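Long-range contacts in methylaspartate ammonia-lyase (Citrobacter amalonaticus, PDB 1KKR), which catalyses the reversible elimination of ammonia from L-threo-(2S,3S)-3-methylaspartate to give mesaconate, using magnesium as cofactor: residues F15-Q20 with Q73-G78; R148-V153 with A368-H373; C361-I366 with L384-M389. One frame throughout, in Å; residues are numbered along the deposited sequence.

Overall arrangement
All three contacts are buried, but their chemistry follows their place in the fold. Contact 1 holds a strand end to a loop within the N-terminal domain, through amide, carboxylate and aromatic groups. It touches contact 3, where two neighbouring loops at the mouth of the barrel are joined by a salt bridge, a backbone bond and a cis-proline; Phe15 CD2 lies 3.5 Å from Cys361 SG, and both contacts reach the substrate and the second subunit. Contact 2 lies on the opposite side of the chain's centre from contact 1, their centres about 27 Å apart. It shares helix 365-378 with contact 3, yet it is a helix-to-helix meeting away from the annotated sites, with a watery margin.

Contact 1 (F15-Q20 with Q73-G78); sequences FYFDDQ and QYSGAG
The end of strand 3-18 meets the 73-78 loop through one backbone hydrogen bond, Asp18 N to Gln73 O (3.0 Å), while Phe17 CA makes a CA-H...O contact with the same oxygen and the loop turns off in an inverse gamma turn centred on Tyr74. Gln73 then supplies a second bond from its side chain. With CG anti to the backbone N (chi1 169°) and the rest extended, its amide comes alongside Phe15 and sends Gln73 NE2 to Asp18 OD2 at 2.9 Å. That bond is nearly straight and lies in the amide plane, but reaches the carboxylate from above. Gln73 NE2 also sits at the edge of the Phe15 ring, 3.7 Å from Phe15 CE2. Asp18 has further partners: Arg47 forms a salt bridge with OD1, and a water 2.8 Å from Asp18 OD2 links it to Tyr74 OH.

The Tyr74 ring is sandwiched. Gln73 CG lies over one face and Gln20 CG over the other, 3.9 Å from the centroid in a CH-pi contact. The Gln20 amide continues across that face, tilted 28° from the ring, with Gln20 NE2 3.3 Å from Tyr74 CD2. Asp18 O meets the ring at its edge.

Gln73 also touches the bound 3-methylaspartate, consistent with the enolase-superfamily design in which the N-terminal domain closes over the mouth of the barrel.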
loop_
_atom_site.group_PDB
_atom_site.type_symbol
_atom_site.label_atom_id
_atom_site.label_comp_id
_atom_site.label_asym_id
_atom_site.label_seq_id
_atom_site.Cartn_x
_atom_site.Cartn_y
_atom_site.Cartn_z
ATOM N N PHE A 15 4.436 1.506 -8.085
ATOM C CA PHE A 15 4.768 2.798 -8.677
ATOM C C PHE A 15 4.877 2.768 -10.195
ATOM O O PHE A 15 3.950 2.334 -10.843
ATOM C CB PHE A 15 5.924 3.521 -7.973
ATOM C CG PHE A 15 5.835 5.045 -8.085
ATOM C CD1 PHE A 15 4.741 5.746 -7.619
ATOM C CD2 PHE A 15 6.843 5.757 -8.697
ATOM C CE1 PHE A 15 4.663 7.108 -7.799
ATOM C CE2 PHE A 15 6.783 7.112 -8.826
ATOM C CZ PHE A 15 5.708 7.792 -8.392
ATOM N N TYR A 16 5.906 3.384 -10.768
ATOM C CA TYR A 16 5.999 3.584 -12.196
ATOM C C TYR A 16 7.409 3.231 -12.596
ATOM O O TYR A 16 8.354 3.406 -11.824
ATOM C CB TYR A 16 5.611 5.082 -12.595
ATOM C CG TYR A 16 4.156 5.247 -12.243
ATOM C CD1 TYR A 16 3.763 5.517 -10.935
ATOM C CD2 TYR A 16 3.178 4.954 -13.176
ATOM C CE1 TYR A 16 2.454 5.555 -10.587
ATOM C CE2 TYR A 16 1.887 4.985 -12.848
ATOM C CZ TYR A 16 1.510 5.249 -11.555
ATOM O OH TYR A 16 0.174 5.182 -11.307
ATOM N N PHE A 17 7.532 2.683 -13.788
ATOM C CA PHE A 17 8.803 2.689 -14.460
ATOM C C PHE A 17 9.065 4.073 -15.051
ATOM O O PHE A 17 8.273 4.522 -15.867
ATOM C CB PHE A 17 8.796 1.711 -15.613
ATOM C CG PHE A 17 8.696 0.305 -15.183
ATOM C CD1 PHE A 17 9.412 -0.123 -14.125
ATOM C CD2 PHE A 17 7.862 -0.583 -15.820
ATOM C CE1 PHE A 17 9.347 -1.428 -13.718
ATOM C CE2 PHE A 17 7.791 -1.898 -15.401
ATOM C CZ PHE A 17 8.531 -2.312 -14.362
ATOM N N ASP A 18 10.191 4.699 -14.707
ATOM C CA ASP A 18 10.560 6.008 -15.259
ATOM C C ASP A 18 11.847 5.916 -16.088
ATOM O O ASP A 18 12.821 5.264 -15.686
ATOM C CB ASP A 18 10.767 7.056 -14.149
ATOM C CG ASP A 18 9.458 7.537 -13.499
ATOM O OD1 ASP A 18 8.363 7.393 -14.110
ATOM O OD2 ASP A 18 9.470 8.128 -12.387
ATOM N N ASP A 19 11.884 6.608 -17.216
ATOM C CA ASP A 19 13.113 6.687 -17.991
ATOM C C ASP A 19 13.971 7.794 -17.430
ATOM O O ASP A 19 13.854 8.967 -17.790
ATOM C CB ASP A 19 12.745 6.938 -19.426
ATOM C CG ASP A 19 13.922 7.137 -20.352
ATOM O OD1 ASP A 19 15.094 7.375 -19.954
ATOM O OD2 ASP A 19 13.666 7.079 -21.571
ATOM N N GLN A 20 14.832 7.394 -16.519
ATOM C CA GLN A 20 15.765 8.286 -15.892
ATOM C C GLN A 20 16.548 9.163 -16.871
ATOM O O GLN A 20 16.799 10.324 -16.588
ATOM C CB GLN A 20 16.785 7.458 -15.130
ATOM C CG GLN A 20 17.332 8.199 -13.933
ATOM C CD GLN A 20 18.352 7.384 -13.132
ATOM O OE1 GLN A 20 19.180 6.685 -13.713
ATOM N NE2 GLN A 20 18.290 7.478 -11.800
ATOM N N GLN A 73 12.338 1.673 -9.830
ATOM C CA GLN A 73 11.683 2.708 -10.575
ATOM C C GLN A 73 12.439 3.007 -11.853
ATOM O O GLN A 73 11.866 3.002 -12.957
ATOM C CB GLN A 73 11.481 3.926 -9.655
ATOM C CG GLN A 73 11.049 5.196 -10.301
ATOM C CD GLN A 73 10.954 6.318 -9.305
ATOM O OE1 GLN A 73 11.436 6.174 -8.169
ATOM N NE2 GLN A 73 10.362 7.450 -9.717
ATOM N N TYR A 74 13.735 3.197 -11.751
ATOM C CA TYR A 74 14.500 3.462 -12.959
ATOM C C TYR A 74 14.997 2.127 -13.611
ATOM O O TYR A 74 16.163 1.871 -13.725
ATOM C CB TYR A 74 15.605 4.423 -12.586
ATOM C CG TYR A 74 15.061 5.734 -12.046
ATOM C CD1 TYR A 74 14.183 6.510 -12.801
ATOM C CD2 TYR A 74 15.427 6.191 -10.798
ATOM C CE1 TYR A 74 13.670 7.696 -12.322
ATOM C CE2 TYR A 74 14.911 7.367 -10.306
ATOM C CZ TYR A 74 14.037 8.119 -11.079
ATOM O OH TYR A 74 13.543 9.307 -10.614
ATOM N N SER A 75 14.075 1.284 -14.041
ATOM C CA SER A 75 14.403 -0.057 -14.534
ATOM C C SER A 75 15.120 0.208 -15.866
ATOM O O SER A 75 14.588 0.916 -16.695
ATOM C CB SER A 75 13.096 -0.880 -14.635
ATOM O OG SER A 75 13.028 -1.847 -15.675
ATOM N N GLY A 76 16.352 -0.297 -16.011
ATOM C CA GLY A 76 17.260 0.042 -17.107
ATOM C C GLY A 76 18.367 1.083 -16.825
ATOM O O GLY A 76 18.434 1.955 -17.668
ATOM N N ALA A 77 19.293 0.976 -15.823
ATOM C CA ALA A 77 20.201 2.131 -15.485
ATOM C C ALA A 77 21.196 2.169 -14.203
ATOM O O ALA A 77 20.857 1.733 -13.099
ATOM C CB ALA A 77 19.262 3.387 -15.414
ATOM N N GLY A 78 22.395 2.757 -14.328
ATOM C CA GLY A 78 23.329 2.844 -13.197
ATOM C C GLY A 78 23.989 1.509 -12.866
ATOM O O GLY A 78 24.644 1.352 -11.825
HETATM O O HOH W 1 15.029 4.166 -16.441
HETATM O O HOH W 2 11.301 10.075 -11.693
#

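Contact 2 (R148-V153 with A368-H373); sequences RLKTEV and ARTCVH
His373, on helix 365-378, pushes its ring against the first turn of helix 150-157, and the tight half of the contact is built round it. Thr151 N gives a hydrogen bond to His373 ND1 (3.1 Å), coming in near the ring plane though bent to 140° at the hydrogen. Thr151 OG1 is also close, 2.8 Å from His373 ND1. The threonine methyl, Thr151 CG2, packs 3.6 Å from His373 O, and the two backbones approach to 4.4 Å between the CA atoms of Thr151 and His373. Leu149, the N-cap residue, adds its CB at the ring edge.

Lys150 takes one face of the imidazole. Lys150 CB stands 3.6 Å from His373 ND1; beyond that the chain bends at chi3 (-70°) and again at chi4 (-68°), which curls CE over the ring, 4.0 Å from the centroid in a CH-pi contact. On the way it only grazes Thr370, CD to CG2.

From the lysine tip outward the packing gives way to water. NZ pairs with Asp140 in a salt bridge and donates to two waters, and both of these lead on to Arg369, one accepting from Arg369 NH2 at 2.9 Å, the other only weakly from NE. The two cationic groups therefore face each other through solvent, with Lys150 NZ and Arg369 NE 5.2 Å apart.

The far nitrogen of the imidazole, NE2, is hydrogen-bonded to Glu401 of helix 392-410. With ND1 accepting from a backbone N-H and NE2 facing a carboxylate, His373 is probably neutral with its proton on NE2, and the nearby ammonium of Lys150 would also disfavour a second proton.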
loop_
_atom_site.group_PDB
_atom_site.type_symbol
_atom_site.label_atom_id
_atom_site.label_comp_id
_atom_site.label_asym_id
_atom_site.label_seq_id
_atom_site.Cartn_x
_atom_site.Cartn_y
_atom_site.Cartn_z
ATOM N N ARG A 148 8.005 -22.955 9.835
ATOM C CA ARG A 148 8.817 -21.871 10.302
ATOM C C ARG A 148 8.310 -20.612 9.621
ATOM O O ARG A 148 7.628 -20.664 8.599
ATOM C CB ARG A 148 10.286 -22.119 9.873
ATOM C CG ARG A 148 11.044 -23.107 10.794
ATOM C CD ARG A 148 12.455 -23.495 10.406
ATOM N NE ARG A 148 12.534 -24.147 9.115
ATOM C CZ ARG A 148 13.646 -24.282 8.456
ATOM N NH1 ARG A 148 14.756 -23.824 9.014
ATOM N NH2 ARG A 148 13.676 -24.912 7.294
ATOM N N LEU A 149 8.629 -19.490 10.221
ATOM C CA LEU A 149 8.488 -18.207 9.564
ATOM C C LEU A 149 9.692 -18.012 8.648
ATOM O O LEU A 149 10.776 -18.570 8.914
ATOM C CB LEU A 149 8.524 -17.100 10.600
ATOM C CG LEU A 149 7.491 -17.287 11.729
ATOM C CD1 LEU A 149 7.447 -16.080 12.661
ATOM C CD2 LEU A 149 6.114 -17.473 11.170
ATOM N N LYS A 150 9.529 -17.173 7.618
ATOM C CA LYS A 150 10.649 -16.822 6.715
ATOM C C LYS A 150 11.903 -16.350 7.529
ATOM O O LYS A 150 13.033 -16.791 7.258
ATOM C CB LYS A 150 10.207 -15.803 5.664
ATOM C CG LYS A 150 9.279 -16.378 4.584
ATOM C CD LYS A 150 8.868 -15.311 3.538
ATOM C CE LYS A 150 7.927 -14.272 4.106
ATOM N NZ LYS A 150 6.627 -14.966 4.397
ATOM N N THR A 151 11.675 -15.522 8.556
ATOM C CA THR A 151 12.737 -15.046 9.407
ATOM C C THR A 151 13.521 -16.189 9.994
ATOM O O THR A 151 14.750 -16.118 10.051
ATOM C CB THR A 151 12.243 -14.217 10.568
ATOM O OG1 THR A 151 11.463 -13.099 10.112
ATOM C CG2 THR A 151 13.403 -13.544 11.164
ATOM N N GLU A 152 12.820 -17.174 10.545
ATOM C CA GLU A 152 13.511 -18.317 11.144
ATOM C C GLU A 152 14.349 -19.100 10.144
ATOM O O GLU A 152 15.411 -19.598 10.496
ATOM C CB GLU A 152 12.555 -19.245 11.875
ATOM C CG GLU A 152 11.815 -18.544 12.987
ATOM C CD GLU A 152 10.680 -19.376 13.556
ATOM O OE1 GLU A 152 9.799 -19.885 12.830
ATOM O OE2 GLU A 152 10.682 -19.539 14.763
ATOM N N VAL A 153 13.870 -19.241 8.923
ATOM C CA VAL A 153 14.593 -20.005 7.920
ATOM C C VAL A 153 15.971 -19.321 7.703
ATOM O O VAL A 153 17.046 -19.959 7.666
ATOM C CB VAL A 153 13.799 -20.152 6.562
ATOM C CG1 VAL A 153 14.641 -20.770 5.557
ATOM C CG2 VAL A 153 12.535 -21.056 6.659
ATOM N N ALA A 368 8.060 -6.404 -0.163
ATOM C CA ALA A 368 8.342 -5.672 1.047
ATOM C C ALA A 368 8.138 -6.569 2.243
ATOM O O ALA A 368 8.956 -6.552 3.149
ATOM C CB ALA A 368 7.455 -4.386 1.189
ATOM N N ARG A 369 7.037 -7.307 2.277
ATOM C CA ARG A 369 6.770 -8.158 3.426
ATOM C C ARG A 369 7.881 -9.197 3.570
ATOM O O ARG A 369 8.364 -9.424 4.675
ATOM C CB ARG A 369 5.375 -8.766 3.336
ATOM C CG ARG A 369 4.947 -9.588 4.498
ATOM C CD ARG A 369 3.512 -10.061 4.266
ATOM N NE ARG A 369 3.386 -11.108 3.283
ATOM C CZ ARG A 369 2.544 -11.090 2.250
ATOM N NH1 ARG A 369 1.775 -10.024 2.023
ATOM N NH2 ARG A 369 2.492 -12.148 1.441
ATOM N N THR A 370 8.370 -9.730 2.457
ATOM C CA THR A 370 9.461 -10.686 2.510
ATOM C C THR A 370 10.710 -10.024 3.035
ATOM O O THR A 370 11.358 -10.614 3.884
ATOM C CB THR A 370 9.718 -11.265 1.157
ATOM O OG1 THR A 370 8.515 -11.862 0.674
ATOM C CG2 THR A 370 10.687 -12.405 1.225
ATOM N N CYS A 371 11.042 -8.818 2.546
ATOM C CA CYS A 371 12.186 -8.064 3.046
ATOM C C CYS A 371 12.154 -7.848 4.582
ATOM O O CYS A 371 13.209 -7.798 5.230
ATOM C CB CYS A 371 12.263 -6.740 2.328
ATOM S SG CYS A 371 12.902 -6.877 0.655
ATOM N N VAL A 372 10.946 -7.755 5.157
ATOM C CA VAL A 372 10.815 -7.559 6.623
ATOM C C VAL A 372 11.480 -8.771 7.391
ATOM O O VAL A 372 12.212 -8.598 8.384
ATOM C CB VAL A 372 9.374 -7.385 7.026
ATOM C CG1 VAL A 372 9.291 -7.413 8.547
ATOM C CG2 VAL A 372 8.781 -6.016 6.484
ATOM N N HIS A 373 11.301 -9.973 6.852
ATOM C CA HIS A 373 11.828 -11.219 7.431
ATOM C C HIS A 373 13.343 -11.271 7.300
ATOM O O HIS A 373 14.081 -11.596 8.242
ATOM C CB HIS A 373 11.116 -12.439 6.834
ATOM C CG HIS A 373 9.701 -12.601 7.319
ATOM N ND1 HIS A 373 9.347 -13.530 8.266
ATOM C CD2 HIS A 373 8.559 -11.923 7.022
ATOM C CE1 HIS A 373 8.055 -13.425 8.535
ATOM N NE2 HIS A 373 7.552 -12.457 7.796
HETATM O O HOH W 3 4.560 -13.105 5.472
HETATM O O HOH W 4 4.587 -14.038 2.246
#

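Contact 3 (C361-I366 with L384-M389); sequences CNETEI and LIKPGM. With 2AS ((2S,3S)-3-methyl-aspartic acid), chain E.
Pro387 lays its ring over the backbone of the neighbouring loop, Pro387 CB 3.3 Å from Glu363 O and Pro387 CG 3.4 Å from Thr364 C. The two loops follow adjacent parallel strands, 354-357 and 382-384, at the mouth of the TIM barrel. A cis peptide bond before Pro387 turns the chain here, and Gly388 N then hydrogen-bonds to Cys361 O (2.8 Å), in the carbonyl plane and on a lone pair.

Next to the proline, Glu363 and Lys386 form a buried salt bridge, Glu363 OE1 to Lys386 NZ at 2.8 Å. Both side chains start with CG between the backbone N and the carbonyl carbon (chi1 60° and 65°) and then run out extended, crossing so that NZ arrives above the carboxylate plane. Each charge has other partners: Glu363 OE2 is hydrogen-bonded to Tyr132 and Ser367, while Lys386 NZ donates to Gly358 O. Glu363 OE1 also accepts from the backbone N of Thr360, which probably helps to position Thr360, whose hydroxyl binds the substrate.

Further along, the selenomethionine Met389 runs beside Cys361, Met389 CG 3.8 Å from Cys361 CB, and also touches Gln172, a substrate-binding residue.

The pocket opens directly off these loops. Cys361 N donates an almost straight bond, 165° at the hydrogen, to atom O of the 3-methylaspartate alpha-carboxylate, with 2.8 Å between Cys361 N and 2AS O. Alongside, Leu384 CD2 packs against the substrate's methyl carbon, 2AS C4, at 3.9 Å.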
loop_
_atom_site.group_PDB
_atom_site.type_symbol
_atom_site.label_atom_id
_atom_site.label_comp_id
_atom_site.label_asym_id
_atom_site.label_seq_id
_atom_site.Cartn_x
_atom_site.Cartn_y
_atom_site.Cartn_z
ATOM N N CYS A 361 10.104 2.352 -4.287
ATOM C CA CYS A 361 8.685 2.590 -4.250
ATOM C C CYS A 361 8.021 1.700 -5.268
ATOM O O CYS A 361 6.847 1.466 -5.179
ATOM C CB CYS A 361 8.346 4.048 -4.619
ATOM S SG CYS A 361 8.990 4.608 -6.235
ATOM N N ASN A 362 8.781 1.185 -6.223
ATOM C CA ASN A 362 8.208 0.458 -7.347
ATOM C C ASN A 362 8.151 -1.044 -7.183
ATOM O O ASN A 362 8.033 -1.752 -8.200
ATOM C CB ASN A 362 8.994 0.755 -8.637
ATOM C CG ASN A 362 8.257 0.302 -9.908
ATOM O OD1 ASN A 362 7.016 0.465 -10.032
ATOM N ND2 ASN A 362 9.027 -0.256 -10.876
ATOM N N GLU A 363 8.233 -1.545 -5.945
ATOM C CA GLU A 363 8.100 -2.990 -5.706
ATOM C C GLU A 363 6.697 -3.300 -5.142
ATOM O O GLU A 363 5.739 -2.565 -5.481
ATOM C CB GLU A 363 9.263 -3.610 -4.955
ATOM C CG GLU A 363 9.574 -3.080 -3.574
ATOM C CD GLU A 363 10.899 -3.660 -3.052
ATOM O OE1 GLU A 363 11.886 -2.903 -2.959
ATOM O OE2 GLU A 363 10.922 -4.898 -2.859
ATOM N N THR A 364 6.498 -4.385 -4.386
ATOM C CA THR A 364 5.131 -4.752 -4.004
ATOM C C THR A 364 4.941 -4.987 -2.542
ATOM O O THR A 364 5.903 -4.919 -1.769
ATOM C CB THR A 364 4.692 -6.066 -4.734
ATOM O OG1 THR A 364 5.403 -7.215 -4.217
ATOM C CG2 THR A 364 5.079 -6.021 -6.189
ATOM N N GLU A 365 3.682 -5.251 -2.176
ATOM C CA GLU A 365 3.339 -5.673 -0.813
ATOM C C GLU A 365 4.066 -6.966 -0.443
ATOM O O GLU A 365 4.588 -7.043 0.653
ATOM C CB GLU A 365 1.821 -5.749 -0.524
ATOM C CG GLU A 365 1.066 -7.053 -0.741
ATOM C CD GLU A 365 0.947 -7.518 -2.186
ATOM O OE1 GLU A 365 1.767 -7.123 -3.077
ATOM O OE2 GLU A 365 0.031 -8.345 -2.395
ATOM N N ILE A 366 4.074 -7.973 -1.328
ATOM C CA ILE A 366 4.843 -9.219 -1.100
ATOM C C ILE A 366 6.341 -9.097 -0.964
ATOM O O ILE A 366 6.884 -9.680 -0.056
ATOM C CB ILE A 366 4.476 -10.316 -2.161
ATOM C CG1 ILE A 366 2.970 -10.627 -2.013
ATOM C CG2 ILE A 366 5.360 -11.591 -1.997
ATOM C CD1 ILE A 366 2.357 -11.656 -2.974
ATOM N N LEU A 384 13.965 0.696 4.581
ATOM C CA LEU A 384 13.000 1.511 3.830
ATOM C C LEU A 384 11.604 1.029 4.004
ATOM O O LEU A 384 11.293 -0.132 3.809
ATOM C CB LEU A 384 13.374 1.519 2.363
ATOM C CG LEU A 384 12.446 2.322 1.437
ATOM C CD1 LEU A 384 12.617 3.781 1.826
ATOM C CD2 LEU A 384 12.832 2.111 -0.034
ATOM N N ILE A 385 10.745 1.979 4.312
ATOM C CA ILE A 385 9.329 1.758 4.254
ATOM C C ILE A 385 8.937 1.714 2.762
ATOM O O ILE A 385 9.160 2.663 1.988
ATOM C CB ILE A 385 8.601 2.864 5.041
ATOM C CG1 ILE A 385 8.938 2.679 6.494
ATOM C CG2 ILE A 385 7.112 2.789 4.928
ATOM C CD1 ILE A 385 8.683 3.893 7.368
ATOM N N LYS A 386 8.268 0.639 2.363
ATOM C CA LYS A 386 7.930 0.468 0.963
ATOM C C LYS A 386 6.877 -0.585 0.794
ATOM O O LYS A 386 6.532 -1.303 1.744
ATOM C CB LYS A 386 9.204 -0.000 0.243
ATOM C CG LYS A 386 9.676 -1.411 0.741
ATOM C CD LYS A 386 11.047 -1.839 0.217
ATOM C CE LYS A 386 11.345 -3.342 0.402
ATOM N NZ LYS A 386 12.633 -3.680 -0.331
ATOM N N PRO A 387 6.317 -0.708 -0.403
ATOM C CA PRO A 387 6.578 0.107 -1.577
ATOM C C PRO A 387 5.631 1.307 -1.578
ATOM O O PRO A 387 4.991 1.550 -0.563
ATOM C CB PRO A 387 6.177 -0.852 -2.710
ATOM C CG PRO A 387 4.984 -1.583 -2.145
ATOM C CD PRO A 387 5.254 -1.671 -0.670
ATOM N N GLY A 388 5.559 2.021 -2.705
ATOM C CA GLY A 388 4.607 3.104 -2.938
ATOM C C GLY A 388 5.152 4.479 -2.567
ATOM O O GLY A 388 6.140 4.610 -1.877
HETATM N N MSE A 389 4.516 5.524 -3.068
HETATM C CA MSE A 389 4.920 6.886 -2.699
HETATM C C MSE A 389 3.893 7.544 -1.777
HETATM O O MSE A 389 4.098 8.696 -1.337
HETATM C CB MSE A 389 5.196 7.756 -3.906
HETATM C CG MSE A 389 6.495 7.415 -4.603
HETATM SE SE MSE A 389 7.888 8.046 -3.395
HETATM C CE MSE A 389 8.945 7.510 -4.018
HETATM C C 2AS E . 12.987 4.545 -5.042
HETATM O O 2AS E . 11.854 4.471 -4.559
HETATM C CA 2AS E . 13.959 5.685 -4.673
HETATM N N 2AS E . 13.284 6.911 -4.204
HETATM C CB 2AS E . 15.062 5.150 -3.706
HETATM C CG 2AS E . 16.155 6.173 -3.483
HETATM O OD1 2AS E . 17.265 5.876 -3.044
HETATM C C4 2AS E . 14.619 4.679 -2.323
HETATM O OD2 2AS E . 15.917 7.324 -3.799
HETATM O OXT 2AS E . 13.342 3.669 -5.835
#